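Local coordinates for protein cytochrome P450 monooxygenase (Rhodococcus sp. ECU0066, PDB 6KBH) that probably acts as a self-sufficient monooxygenase, carrying electrons through FMN and a 2Fe-2S cluster to a heme that activates molecular oxygen, at residues E182-V187 and R400-I405; L299-V304 and D371-R376; A310-I315 and R459-K464; F570-D575 and I592-Q597. All coordinates share one frame; numbering follows the deposited sequence.

Contact 1 (E182-V187 and R400-I405); sequences EVPLTV and RMEIQI
Of 400-405, Glu402 is the one residue that touches 182-187, its carboxylate meeting Pro184 and Val187 across the gap between helix 396-413 and helix 183-192. These are van der Waals contacts of a carboxylate with carbon; no salt bridge accompanies them. The chain, extended beyond CG (chi2 164°), carries the carboxylate to the proline ring, where Glu402 OE2 is modelled 3.3 Å from Pro184 CB. The exact position of OE2 is doubtful, because it also falls too close to the Pro184 backbone and to a Val187 methyl, and the pairing is secure only at residue level. Val187 reaches in from the opposite direction, with Val187 CG2 3.8 Å from Glu402 OE1.

Polar bonding stays within 182-187. Val183 O accepts both Val187 N and, at 2.7 Å, Thr186 OG1, a side-chain bond added to the helical one.

The segment axes approach to 11.5 Å at 135° between their N-to-C directions, a separation that one long side chain can span. This agrees with helices E and L of the P450 four-helix core; helix 284-300, probably the long central helix of that core, touches Pro184 and Glu402 through Thr287. Replacing this glutamate by an alanine is likely to leave Pro184 and Val187 without a partner on the facing helix. The Glu402 side chain lies about 5 Å from the heme, and an apolar flank of this kind might raise the pKa of the buried carboxylate.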
# COMPACT_ATOMS: atom_id res chain seq x y z
N GLU A 182 23.33 8.70 -1.43
CA GLU A 182 23.18 10.12 -1.71
C GLU A 182 21.74 10.51 -2.03
O GLU A 182 21.22 11.47 -1.45
CB GLU A 182 24.10 10.52 -2.87
CG GLU A 182 25.58 10.34 -2.61
CD GLU A 182 26.14 11.33 -1.61
OE1 GLU A 182 25.42 12.27 -1.22
OE2 GLU A 182 27.32 11.17 -1.22
N VAL A 183 21.10 9.79 -2.96
CA VAL A 183 19.82 10.25 -3.51
C VAL A 183 18.77 10.51 -2.42
O VAL A 183 18.13 11.56 -2.46
CB VAL A 183 19.32 9.28 -4.59
CG1 VAL A 183 18.03 9.80 -5.20
CG2 VAL A 183 20.37 9.10 -5.67
N PRO A 184 18.55 9.60 -1.45
CA PRO A 184 17.54 9.90 -0.43
C PRO A 184 17.81 11.17 0.36
O PRO A 184 16.87 11.79 0.86
CB PRO A 184 17.56 8.65 0.46
CG PRO A 184 18.04 7.58 -0.43
CD PRO A 184 19.06 8.23 -1.31
N LEU A 185 19.07 11.57 0.48
CA LEU A 185 19.39 12.80 1.19
C LEU A 185 18.91 14.02 0.40
O LEU A 185 18.33 14.95 0.98
CB LEU A 185 20.89 12.88 1.45
CG LEU A 185 21.42 14.11 2.18
CD1 LEU A 185 20.73 14.28 3.53
CD2 LEU A 185 22.92 14.02 2.36
N THR A 186 19.14 14.03 -0.91
CA THR A 186 18.77 15.18 -1.72
C THR A 186 17.26 15.35 -1.80
O THR A 186 16.74 16.47 -1.63
CB THR A 186 19.37 15.07 -3.13
OG1 THR A 186 19.01 13.81 -3.71
CG2 THR A 186 20.89 15.21 -3.10
N VAL A 187 16.52 14.27 -2.07
CA VAL A 187 15.08 14.41 -2.19
C VAL A 187 14.46 14.80 -0.85
O VAL A 187 13.44 15.50 -0.81
CB VAL A 187 14.43 13.13 -2.76
CG1 VAL A 187 15.24 12.57 -3.92
CG2 VAL A 187 14.22 12.11 -1.68
N ARG A 400 8.43 4.79 0.03
CA ARG A 400 7.88 3.80 -0.88
C ARG A 400 8.04 4.24 -2.33
O ARG A 400 8.44 3.45 -3.19
CB ARG A 400 6.41 3.55 -0.56
CG ARG A 400 6.16 2.50 0.50
CD ARG A 400 4.73 2.57 1.00
NE ARG A 400 4.37 1.40 1.80
CZ ARG A 400 3.30 1.33 2.57
NH1 ARG A 400 2.47 2.37 2.65
NH2 ARG A 400 3.04 0.23 3.26
N MET A 401 7.70 5.50 -2.62
CA MET A 401 7.91 6.04 -3.96
C MET A 401 9.38 5.99 -4.34
O MET A 401 9.75 5.53 -5.43
CB MET A 401 7.39 7.48 -4.02
CG MET A 401 7.88 8.25 -5.23
SD MET A 401 7.65 10.04 -5.12
CE MET A 401 5.88 10.16 -5.34
N GLU A 402 10.24 6.45 -3.43
CA GLU A 402 11.68 6.52 -3.69
C GLU A 402 12.25 5.17 -4.07
O GLU A 402 13.00 5.05 -5.05
CB GLU A 402 12.36 7.04 -2.43
CG GLU A 402 13.42 8.05 -2.66
CD GLU A 402 13.75 8.76 -1.39
OE1 GLU A 402 12.95 8.71 -0.44
OE2 GLU A 402 14.84 9.34 -1.32
N ILE A 403 11.93 4.13 -3.30
CA ILE A 403 12.42 2.79 -3.61
C ILE A 403 11.89 2.32 -4.95
O ILE A 403 12.63 1.78 -5.78
CB ILE A 403 12.04 1.81 -2.48
CG1 ILE A 403 12.65 2.25 -1.15
CG2 ILE A 403 12.53 0.42 -2.83
CD1 ILE A 403 14.14 2.19 -1.13
N GLN A 404 10.59 2.52 -5.18
CA GLN A 404 9.96 2.05 -6.41
C GLN A 404 10.64 2.58 -7.66
O GLN A 404 10.79 1.85 -8.64
CB GLN A 404 8.48 2.44 -6.41
CG GLN A 404 7.56 1.37 -5.91
CD GLN A 404 6.21 1.94 -5.58
OE1 GLN A 404 6.04 2.57 -4.55
NE2 GLN A 404 5.25 1.76 -6.48
N ILE A 405 11.04 3.85 -7.66
CA ILE A 405 11.69 4.43 -8.83
C ILE A 405 13.16 4.02 -8.92
O ILE A 405 13.67 3.76 -10.02
CB ILE A 405 11.51 5.96 -8.86
CG1 ILE A 405 10.09 6.34 -8.53
CG2 ILE A 405 11.79 6.47 -10.24
CD1 ILE A 405 9.94 7.71 -7.95

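Contact 2 (L299-V304 and D371-R376); sequences LEHRDV and DDFDIR
Phe373 holds its ring trans to its own backbone nitrogen (chi1 168°), which places the ring against Val304 at the start of helix 302-310, while a chi1 of 59° in Val304 leaves CG1 to meet that ring and CG2 to meet Ile375. The ring contact is measured by Val304 CG1 to Phe373 CE2, 3.5 Å, an oblique approach. The other methyl meets Ile375 tip to tip, with Val304 CG2 3.4 Å from Ile375 CD1 and 3.7 Å from Ile375 CG2.

Within the P450 fold, 299-304 is the junction of helices 284-300 and 302-310, probably where the long central helix ends and helix J starts, and 371-376 belongs to the long stretch leading to the heme-ligand loop. His301 sits at the N-cap position of helix 302-310.

Its imidazole is the aromatic partner of Phe373. Phe373 CB rests over one face, 4.3 Å from the centroid of the His301 ring and 23° off its normal, a CH-pi contact offset toward the rim. The two rings are set obliquely to each other, their centroids 5.3 Å apart. His301 ND1 also bonds Leu297 O, one turn back, which helps fix the rotation of the imidazole. Helix 315-325 also packs on Phe373, through Glu321 and Cys322, and Glu321 accepts the backbone N of Asp374.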
# COMPACT_ATOMS: atom_id res chain seq x y z
N LEU A 299 19.21 -9.25 -6.05
CA LEU A 299 20.30 -9.85 -6.80
C LEU A 299 20.77 -11.18 -6.22
O LEU A 299 21.59 -11.86 -6.85
CB LEU A 299 21.47 -8.87 -6.89
CG LEU A 299 21.14 -7.55 -7.58
CD1 LEU A 299 22.35 -6.63 -7.58
CD2 LEU A 299 20.64 -7.79 -9.00
N GLU A 300 20.27 -11.57 -5.04
CA GLU A 300 20.55 -12.90 -4.50
C GLU A 300 19.65 -13.96 -5.12
O GLU A 300 20.12 -15.04 -5.49
CB GLU A 300 20.40 -12.89 -2.98
CG GLU A 300 21.57 -12.27 -2.24
CD GLU A 300 21.46 -12.42 -0.74
OE1 GLU A 300 20.36 -12.76 -0.26
OE2 GLU A 300 22.48 -12.22 -0.04
N HIS A 301 18.35 -13.67 -5.23
CA HIS A 301 17.42 -14.49 -6.00
C HIS A 301 17.27 -13.81 -7.35
O HIS A 301 16.43 -12.93 -7.52
CB HIS A 301 16.07 -14.63 -5.30
CG HIS A 301 16.14 -14.88 -3.83
ND1 HIS A 301 16.38 -13.87 -2.91
CD2 HIS A 301 15.95 -16.01 -3.11
CE1 HIS A 301 16.36 -14.38 -1.69
NE2 HIS A 301 16.10 -15.68 -1.78
N ARG A 302 18.08 -14.21 -8.33
CA ARG A 302 18.07 -13.45 -9.58
C ARG A 302 16.88 -13.79 -10.47
O ARG A 302 16.56 -13.01 -11.37
CB ARG A 302 19.37 -13.65 -10.36
CG ARG A 302 19.66 -12.46 -11.26
CD ARG A 302 20.66 -12.75 -12.35
NE ARG A 302 20.55 -11.76 -13.42
CZ ARG A 302 21.29 -10.66 -13.49
NH1 ARG A 302 22.18 -10.41 -12.54
NH2 ARG A 302 21.14 -9.81 -14.50
N ASP A 303 16.21 -14.93 -10.26
CA ASP A 303 15.01 -15.22 -11.04
C ASP A 303 13.93 -14.18 -10.78
O ASP A 303 13.33 -13.65 -11.71
CB ASP A 303 14.50 -16.63 -10.72
CG ASP A 303 14.39 -16.89 -9.23
OD1 ASP A 303 15.13 -16.23 -8.45
OD2 ASP A 303 13.57 -17.74 -8.83
N VAL A 304 13.69 -13.87 -9.50
CA VAL A 304 12.71 -12.84 -9.18
C VAL A 304 13.23 -11.47 -9.59
O VAL A 304 12.44 -10.57 -9.90
CB VAL A 304 12.35 -12.91 -7.68
CG1 VAL A 304 13.56 -12.72 -6.83
CG2 VAL A 304 11.34 -11.86 -7.33
N ASP A 371 10.51 -16.78 5.66
CA ASP A 371 11.87 -16.51 5.24
C ASP A 371 12.02 -16.68 3.74
O ASP A 371 13.10 -16.45 3.20
CB ASP A 371 12.81 -17.41 6.03
CG ASP A 371 12.58 -17.27 7.53
OD1 ASP A 371 12.51 -16.11 8.02
OD2 ASP A 371 12.45 -18.30 8.23
N ASP A 372 10.93 -17.05 3.07
CA ASP A 372 10.86 -17.00 1.62
C ASP A 372 10.64 -15.56 1.16
O ASP A 372 9.94 -14.78 1.81
CB ASP A 372 9.72 -17.88 1.10
CG ASP A 372 9.75 -19.28 1.69
OD1 ASP A 372 9.36 -19.43 2.87
OD2 ASP A 372 10.15 -20.22 0.97
N PHE A 373 11.27 -15.20 0.05
CA PHE A 373 11.20 -13.87 -0.52
C PHE A 373 10.18 -13.95 -1.66
O PHE A 373 10.48 -14.45 -2.74
CB PHE A 373 12.58 -13.43 -0.97
CG PHE A 373 12.60 -12.20 -1.83
CD1 PHE A 373 11.91 -11.06 -1.45
CD2 PHE A 373 13.34 -12.17 -2.99
CE1 PHE A 373 11.94 -9.92 -2.24
CE2 PHE A 373 13.38 -11.04 -3.78
CZ PHE A 373 12.68 -9.92 -3.40
N ASP A 374 8.96 -13.46 -1.39
CA ASP A 374 7.80 -13.66 -2.27
C ASP A 374 7.17 -12.30 -2.56
O ASP A 374 6.38 -11.80 -1.76
CB ASP A 374 6.80 -14.60 -1.61
CG ASP A 374 5.53 -14.79 -2.43
OD1 ASP A 374 5.47 -14.33 -3.60
OD2 ASP A 374 4.57 -15.39 -1.90
N ILE A 375 7.49 -11.72 -3.72
CA ILE A 375 7.09 -10.32 -3.92
C ILE A 375 5.60 -10.20 -4.23
O ILE A 375 4.99 -9.16 -3.96
CB ILE A 375 7.98 -9.66 -4.99
CG1 ILE A 375 7.60 -10.10 -6.39
CG2 ILE A 375 9.44 -9.96 -4.74
CD1 ILE A 375 8.67 -9.78 -7.36
N ARG A 376 4.98 -11.24 -4.80
CA ARG A 376 3.53 -11.22 -4.97
C ARG A 376 2.77 -11.60 -3.70
O ARG A 376 1.55 -11.74 -3.76
CB ARG A 376 3.07 -12.11 -6.13
CG ARG A 376 3.55 -11.64 -7.49
CD ARG A 376 3.75 -12.80 -8.45
NE ARG A 376 4.03 -12.37 -9.82
CZ ARG A 376 4.99 -12.89 -10.56
NH1 ARG A 376 5.75 -13.85 -10.06
NH2 ARG A 376 5.20 -12.47 -11.81

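Contact 3 (A310-I315 and R459-K464); sequences ADPSLI and RRQPVK
Pro312 meets the side chain of Gln461 where the turn between helices 302-310 and 315-325, probably helices J and K of the P450 fold, faces the long connection from helix 449-452 to strand 475-486, a strand of the antiparallel sheet of the flavin-binding region. Pro312 offers two things. The first is its ring, crossed obliquely by the glutamine, with Pro312 CB 4.0 Å from Gln461 CD. The second is its carbonyl: Pro312 O lies 3.5 Å from Gln461 CD. The same oxygen accepts the backbone N of Ile315 at 3.2 Å, a bond that closes the turn.

Ser313 follows and adds a lesser part. Its backbone passes beside the amide, and its side chain touches Thr476 of strand 475-486, so that the turn meets the flavin-region sheet as well as the connection. Leu314 points away from 459-464 and packs on Ile308 of helix 302-310. Ile315 starts the next helix, and its side chain touches Gln404 and Glu408 of helix 396-413.

On the facing side, Gln461 is stretched out, CG trans to the backbone nitrogen (chi1 -170°) and the chain straight beyond it (chi2 -178°), which carries the amide the full length to the turn. Were the glutamine cut back to a serine, the connection would probably lose its reach to the turn, and the Pro312 ring its polar neighbour. The oxygen and nitrogen of this amide are probably interchanged in the model; as modelled, Gln461 OE1 lies 2.8 Å from Pro312 O.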
# COMPACT_ATOMS: atom_id res chain seq x y z
N ALA A 310 11.14 -8.11 -16.45
CA ALA A 310 10.14 -8.38 -17.48
C ALA A 310 9.10 -7.27 -17.52
O ALA A 310 9.01 -6.53 -18.50
CB ALA A 310 9.47 -9.74 -17.25
N ASP A 311 8.32 -7.14 -16.45
CA ASP A 311 7.35 -6.06 -16.32
C ASP A 311 7.56 -5.38 -14.98
O ASP A 311 7.68 -6.06 -13.95
CB ASP A 311 5.90 -6.57 -16.44
CG ASP A 311 5.58 -7.65 -15.43
OD1 ASP A 311 6.50 -8.41 -15.07
OD2 ASP A 311 4.42 -7.73 -14.99
N PRO A 312 7.64 -4.05 -14.94
CA PRO A 312 7.75 -3.34 -13.66
C PRO A 312 6.44 -3.19 -12.90
O PRO A 312 6.40 -2.45 -11.92
CB PRO A 312 8.29 -1.96 -14.08
CG PRO A 312 8.80 -2.14 -15.49
CD PRO A 312 7.90 -3.17 -16.08
N SER A 313 5.37 -3.88 -13.31
CA SER A 313 4.08 -3.75 -12.64
C SER A 313 4.10 -4.31 -11.22
O SER A 313 3.26 -3.91 -10.40
CB SER A 313 2.98 -4.44 -13.45
OG SER A 313 3.46 -5.62 -14.06
N LEU A 314 5.04 -5.19 -10.91
CA LEU A 314 5.13 -5.81 -9.59
C LEU A 314 6.14 -5.13 -8.68
O LEU A 314 6.33 -5.59 -7.55
CB LEU A 314 5.47 -7.30 -9.75
CG LEU A 314 6.66 -7.66 -10.63
CD1 LEU A 314 7.27 -8.95 -10.18
CD2 LEU A 314 6.21 -7.79 -12.07
N ILE A 315 6.77 -4.05 -9.14
CA ILE A 315 7.68 -3.28 -8.29
C ILE A 315 7.01 -2.82 -7.00
O ILE A 315 7.61 -2.98 -5.92
CB ILE A 315 8.30 -2.13 -9.07
CG1 ILE A 315 9.30 -2.67 -10.10
CG2 ILE A 315 8.97 -1.13 -8.15
CD1 ILE A 315 9.94 -1.61 -10.92
N ARG A 459 10.00 5.95 -21.20
CA ARG A 459 9.10 5.12 -20.40
C ARG A 459 9.22 5.49 -18.93
O ARG A 459 10.31 5.43 -18.35
CB ARG A 459 9.44 3.64 -20.57
CG ARG A 459 9.30 3.08 -21.94
CD ARG A 459 9.09 1.59 -21.78
NE ARG A 459 8.23 0.99 -22.80
CZ ARG A 459 8.58 0.84 -24.07
NH1 ARG A 459 9.77 1.25 -24.48
NH2 ARG A 459 7.74 0.28 -24.92
N ARG A 460 8.09 5.85 -18.33
CA ARG A 460 8.06 6.09 -16.89
C ARG A 460 6.82 5.41 -16.34
O ARG A 460 5.72 5.58 -16.88
CB ARG A 460 8.09 7.58 -16.57
CG ARG A 460 6.80 8.37 -16.63
CD ARG A 460 6.81 9.40 -15.52
NE ARG A 460 5.46 9.66 -15.03
CZ ARG A 460 5.19 10.43 -13.98
NH1 ARG A 460 6.18 11.01 -13.33
NH2 ARG A 460 3.93 10.62 -13.60
N GLN A 461 7.00 4.58 -15.31
CA GLN A 461 5.82 3.95 -14.74
C GLN A 461 5.32 4.78 -13.57
O GLN A 461 6.12 5.13 -12.69
CB GLN A 461 6.11 2.53 -14.28
CG GLN A 461 4.85 1.79 -13.90
CD GLN A 461 5.12 0.41 -13.39
OE1 GLN A 461 6.25 0.07 -13.07
NE2 GLN A 461 4.07 -0.41 -13.32
N PRO A 462 4.04 5.11 -13.54
CA PRO A 462 3.50 5.87 -12.40
C PRO A 462 3.69 5.10 -11.10
O PRO A 462 3.47 3.89 -11.03
CB PRO A 462 2.02 6.03 -12.75
CG PRO A 462 1.73 4.94 -13.73
CD PRO A 462 2.99 4.78 -14.53
N VAL A 463 4.14 5.83 -10.08
CA VAL A 463 4.26 5.26 -8.74
C VAL A 463 2.89 4.77 -8.26
O VAL A 463 1.84 5.33 -8.61
CB VAL A 463 4.84 6.33 -7.80
CG1 VAL A 463 4.67 5.94 -6.35
CG2 VAL A 463 6.31 6.55 -8.11
N LYS A 464 2.90 3.68 -7.49
CA LYS A 464 1.71 3.24 -6.77
C LYS A 464 2.09 3.04 -5.31
O LYS A 464 2.80 2.08 -4.97
CB LYS A 464 1.13 1.96 -7.38
CG LYS A 464 0.42 2.23 -8.69
CD LYS A 464 -0.60 1.18 -9.05
CE LYS A 464 -1.36 1.62 -10.29
NZ LYS A 464 -2.11 2.90 -10.09

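Contact 4 (F570-D575 and I592-Q597); sequences FKLDPD and IAMADQ
Met594 lays its thioether end against the ring of Phe570, a Met-aromatic contact that ties the first helix of a Rossmann-like nucleotide-binding domain, 588-601, to the loop leading into its strand 578-584. The topology, a parallel five-stranded sheet following an antiparallel sheet in the chain, agrees with the ferredoxin reductase family.

The two side chains cross at about a right angle. The methyl is the group over the ring: Met594 CE stands 4.2 Å from the centroid of the Phe570 ring and only 13° off its normal, although offset toward the rim, which makes a CH-pi contact. The sulfur sits more obliquely, Met594 SD being 4.0 Å from the same centroid and 38° off the normal, with Phe570 CE2 as its nearest ring atom at 3.4 Å. The bend at chi3 of Met594 (84°) turns CE back toward the loop, so that the methyl also reaches the next apolar residue.

That residue, Leu572, slides past the methionine in the opposite direction. Leu572 CB is 3.8 Å from Met594 CE, and Leu572 CD2 is 4.0 Å from Met594 CB, so both the root and the end of the methionine are touched. One turn further along the helix, the end of the Gln597 side chain lies against Leu572 CD1. Tyr658 of strand 655-661 touches Phe570, Leu572 and Met594 alike, and Phe570 also lies beside Glu684, which binds FMN. Met594 CE comes within 3.5 Å of a polar atom too, the backbone oxygen Phe570 O.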
# COMPACT_ATOMS: atom_id res chain seq x y z
N PHE A 570 -22.75 -10.39 -8.87
CA PHE A 570 -23.92 -10.74 -9.67
C PHE A 570 -24.15 -12.24 -9.66
O PHE A 570 -24.56 -12.84 -10.65
CB PHE A 570 -23.76 -10.21 -11.09
CG PHE A 570 -25.05 -10.14 -11.87
CD1 PHE A 570 -26.24 -9.85 -11.24
CD2 PHE A 570 -25.04 -10.34 -13.24
CE1 PHE A 570 -27.42 -9.78 -11.96
CE2 PHE A 570 -26.22 -10.27 -13.96
CZ PHE A 570 -27.41 -9.99 -13.32
N LYS A 571 -23.86 -12.87 -8.52
CA LYS A 571 -24.01 -14.31 -8.38
C LYS A 571 -25.48 -14.71 -8.42
O LYS A 571 -26.36 -13.95 -8.01
CB LYS A 571 -23.37 -14.77 -7.06
CG LYS A 571 -22.09 -14.01 -6.73
CD LYS A 571 -21.26 -14.69 -5.65
CE LYS A 571 -21.76 -14.36 -4.25
NZ LYS A 571 -20.76 -14.76 -3.22
N LEU A 572 -25.74 -15.91 -8.94
CA LEU A 572 -27.10 -16.43 -9.01
C LEU A 572 -27.31 -17.53 -7.98
O LEU A 572 -26.44 -18.38 -7.77
CB LEU A 572 -27.42 -16.97 -10.41
CG LEU A 572 -26.46 -17.84 -11.23
CD1 LEU A 572 -26.04 -19.10 -10.49
CD2 LEU A 572 -27.12 -18.21 -12.55
N ASP A 573 -28.46 -17.48 -7.32
CA ASP A 573 -28.88 -18.58 -6.47
C ASP A 573 -29.26 -19.76 -7.36
O ASP A 573 -30.21 -19.65 -8.15
CB ASP A 573 -30.06 -18.16 -5.60
CG ASP A 573 -30.40 -19.19 -4.54
OD1 ASP A 573 -29.76 -20.27 -4.50
OD2 ASP A 573 -31.32 -18.93 -3.73
N PRO A 574 -28.55 -20.89 -7.28
CA PRO A 574 -28.82 -22.00 -8.22
C PRO A 574 -30.01 -22.87 -7.85
O PRO A 574 -30.38 -23.74 -8.64
CB PRO A 574 -27.52 -22.81 -8.18
CG PRO A 574 -26.97 -22.56 -6.82
CD PRO A 574 -27.37 -21.15 -6.45
N ASP A 575 -30.64 -22.66 -6.69
CA ASP A 575 -31.77 -23.49 -6.29
C ASP A 575 -33.12 -22.90 -6.70
O ASP A 575 -34.16 -23.44 -6.29
CB ASP A 575 -31.74 -23.74 -4.77
CG ASP A 575 -31.95 -22.48 -3.94
OD1 ASP A 575 -32.38 -21.44 -4.47
OD2 ASP A 575 -31.67 -22.54 -2.72
N ILE A 592 -25.30 -13.79 -20.39
CA ILE A 592 -25.10 -14.91 -21.30
C ILE A 592 -24.29 -16.01 -20.64
O ILE A 592 -24.50 -17.20 -20.92
CB ILE A 592 -24.46 -14.42 -22.61
CG1 ILE A 592 -24.47 -15.54 -23.66
CG2 ILE A 592 -23.04 -13.95 -22.39
CD1 ILE A 592 -24.63 -15.02 -25.06
N ALA A 593 -23.36 -15.65 -19.75
CA ALA A 593 -22.66 -16.68 -18.97
C ALA A 593 -23.60 -17.32 -17.96
O ALA A 593 -23.46 -18.51 -17.67
CB ALA A 593 -21.45 -16.08 -18.28
N MET A 594 -24.55 -16.55 -17.42
CA MET A 594 -25.56 -17.13 -16.54
C MET A 594 -26.52 -18.02 -17.31
O MET A 594 -26.98 -19.04 -16.79
CB MET A 594 -26.32 -16.02 -15.81
CG MET A 594 -25.42 -14.99 -15.15
SD MET A 594 -26.33 -13.58 -14.52
CE MET A 594 -26.86 -14.19 -12.92
N ALA A 595 -26.83 -17.65 -18.55
CA ALA A 595 -27.63 -18.52 -19.40
C ALA A 595 -26.92 -19.85 -19.64
O ALA A 595 -27.57 -20.90 -19.72
CB ALA A 595 -27.94 -17.82 -20.73
N ASP A 596 -25.59 -19.81 -19.75
CA ASP A 596 -24.85 -21.04 -20.03
C ASP A 596 -24.80 -21.96 -18.82
O ASP A 596 -24.95 -23.18 -18.97
CB ASP A 596 -23.44 -20.69 -20.51
CG ASP A 596 -23.42 -20.14 -21.92
OD1 ASP A 596 -24.43 -20.29 -22.63
OD2 ASP A 596 -22.38 -19.57 -22.32
N GLN A 597 -24.59 -21.40 -17.62
CA GLN A 597 -24.66 -22.22 -16.41
C GLN A 597 -25.97 -23.00 -16.34
O GLN A 597 -25.98 -24.20 -16.03
CB GLN A 597 -24.51 -21.37 -15.14
CG GLN A 597 -23.31 -20.46 -15.06
CD GLN A 597 -22.60 -20.56 -13.71
OE1 GLN A 597 -21.85 -21.50 -13.46
NE2 GLN A 597 -22.90 -19.64 -12.81

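How the contacts relate
Contact 1 is fully buried beside the heme, contacts 2 and 4 are partly buried, and contact 3 lies at the surface. The first three share a neighbourhood: contact 3 touches contact 1 through Met401 and Ile405 against Val463, and contact 2 through Leu314 against Ile375, while helix 315-325 packs on contacts 1 and 2 and begins at the end of 310-315. Contact 4 stands apart in the flavin half, its centre about 50 Å from that of contact 1. The chemistry follows the setting. In the core one glutamate side chain reaches from one helix to the other without a clear bond, apolar and aromatic groups join a helix junction to a loop in contact 2, an amide meets a turn at the surface, and a thioether meets a ring near FMN.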